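Oxidoreductase (Azotobacter vinelandii, PDB 7D5M) binds NAD+ in a Rossmann-fold domain and, as an inositol dehydrogenase homologue, probably oxidises a polyol or sugar-like substrate. Local coordinates at residues F119-E122 and E123-L127. Numbering follows the deposited sequence.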
loop_
_atom_site.group_PDB
_atom_site.type_symbol
_atom_site.label_atom_id
_atom_site.label_comp_id
_atom_site.label_asym_id
_atom_site.label_seq_id
_atom_site.Cartn_x
_atom_site.Cartn_y
_atom_site.Cartn_z
ATOM N N PHE A 119 -37.503 12.185 0.423
ATOM C CA PHE A 119 -37.084 12.879 1.671
ATOM C C PHE A 119 -37.579 12.125 2.918
ATOM O O PHE A 119 -36.839 12.081 3.918
ATOM C CB PHE A 119 -37.632 14.310 1.741
ATOM C CG PHE A 119 -37.076 15.314 0.763
ATOM C CD1 PHE A 119 -35.987 15.026 -0.038
ATOM C CD2 PHE A 119 -37.631 16.584 0.686
ATOM C CE1 PHE A 119 -35.481 15.977 -0.913
ATOM C CE2 PHE A 119 -37.125 17.533 -0.194
ATOM C CZ PHE A 119 -36.047 17.223 -0.988
ATOM N N THR A 120 -38.812 11.597 2.909
ATOM C CA THR A 120 -39.465 11.082 4.146
ATOM C C THR A 120 -39.835 9.607 4.002
ATOM O O THR A 120 -40.135 9.159 2.882
ATOM C CB THR A 120 -40.716 11.878 4.535
ATOM O OG1 THR A 120 -41.790 11.547 3.654
ATOM C CG2 THR A 120 -40.501 13.377 4.537
ATOM N N LEU A 121 -39.835 8.896 5.123
ATOM C CA LEU A 121 -40.229 7.472 5.184
ATOM C C LEU A 121 -41.687 7.335 4.730
ATOM O O LEU A 121 -41.993 6.364 4.020
ATOM C CB LEU A 121 -40.014 6.966 6.612
ATOM C CG LEU A 121 -40.350 5.498 6.867
ATOM C CD1 LEU A 121 -39.605 4.587 5.906
ATOM C CD2 LEU A 121 -40.038 5.124 8.310
ATOM N N GLU A 122 -42.560 8.277 5.089
ATOM C CA GLU A 122 -43.998 8.164 4.726
ATOM C C GLU A 122 -44.124 8.204 3.188
ATOM O O GLU A 122 -44.878 7.383 2.635
ATOM C CB GLU A 122 -44.827 9.222 5.464
ATOM C CG GLU A 122 -46.293 9.227 5.052
ATOM C CD GLU A 122 -47.275 9.824 6.054
ATOM O OE1 GLU A 122 -47.814 10.924 5.772
ATOM O OE2 GLU A 122 -47.529 9.176 7.099
ATOM N N GLU A 123 -43.377 9.080 2.513
ATOM C CA GLU A 123 -43.311 9.153 1.028
ATOM C C GLU A 123 -42.768 7.832 0.468
ATOM O O GLU A 123 -43.305 7.334 -0.534
ATOM C CB GLU A 123 -42.382 10.275 0.559
ATOM C CG GLU A 123 -43.002 11.654 0.531
ATOM C CD GLU A 123 -41.981 12.718 0.157
ATOM O OE1 GLU A 123 -40.945 12.796 0.842
ATOM O OE2 GLU A 123 -42.199 13.441 -0.828
ATOM N N ALA A 124 -41.696 7.303 1.064
ATOM C CA ALA A 124 -41.057 6.043 0.623
ATOM C C ALA A 124 -42.079 4.900 0.674
ATOM O O ALA A 124 -42.159 4.117 -0.298
ATOM C CB ALA A 124 -39.860 5.728 1.484
ATOM N N GLU A 125 -42.821 4.797 1.779
ATOM C CA GLU A 125 -43.834 3.728 1.987
ATOM C C GLU A 125 -44.915 3.863 0.908
ATOM O O GLU A 125 -45.340 2.820 0.365
ATOM C CB GLU A 125 -44.416 3.802 3.400
ATOM C CG GLU A 125 -43.398 3.480 4.479
ATOM C CD GLU A 125 -43.147 2.008 4.739
ATOM O OE1 GLU A 125 -43.605 1.155 3.948
ATOM O OE2 GLU A 125 -42.491 1.718 5.746
ATOM N N THR A 126 -45.334 5.089 0.596
ATOM C CA THR A 126 -46.349 5.370 -0.452
ATOM C C THR A 126 -45.819 4.929 -1.821
ATOM O O THR A 126 -46.552 4.244 -2.557
ATOM C CB THR A 126 -46.727 6.854 -0.477
ATOM O OG1 THR A 126 -47.231 7.117 0.829
ATOM C CG2 THR A 126 -47.736 7.178 -1.556
ATOM N N LEU A 127 -44.597 5.329 -2.165
ATOM C CA LEU A 127 -43.976 4.950 -3.458
ATOM C C LEU A 127 -43.948 3.430 -3.577
ATOM O O LEU A 127 -44.265 2.907 -4.661
ATOM C CB LEU A 127 -42.541 5.473 -3.524
ATOM C CG LEU A 127 -42.337 6.837 -4.166
ATOM C CD1 LEU A 127 -40.861 7.012 -4.478
ATOM C CD2 LEU A 127 -43.176 7.014 -5.427
HETATM O O HOH W 1 -39.341 13.913 -1.314
#
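T120 and E123 grip each other reciprocally at the start of helix 121-133. The hydroxyl OG1 of T120 accepts from the backbone N of E123 at 3.1 Å, with an N-H...O angle of 162°. The carboxylate of E123 returns the favour: its OE1 accepts from the T120 backbone N at 3.2 Å, almost head-on to the C-O bond. T120 OG1 also donates to OE1, from the anti side and 22° out of the carboxylate plane. With CG beside its backbone N (chi1 -82°), the extended E123 chain runs back toward T120, its side chain crossing that of T120 at about a right angle. A water linking F119 N to E123 OE1, the latter bond weak, continues the network into the preceding loop. Without the carboxylate, as with an alanine here, the T120 N-H and hydroxyl proton would probably both lose this acceptor. E122 O accepts from both N and OG1 of T126, one turn further along, from opposite faces of its carbonyl plane. Outside, E374 of helix 363-381 accepts from L121 N, while F98 of helix 97-106 touches E123. The pattern is a capping box, here opening the helix of a Rossmann beta-alpha-beta unit between strands 110-113 and 138-140.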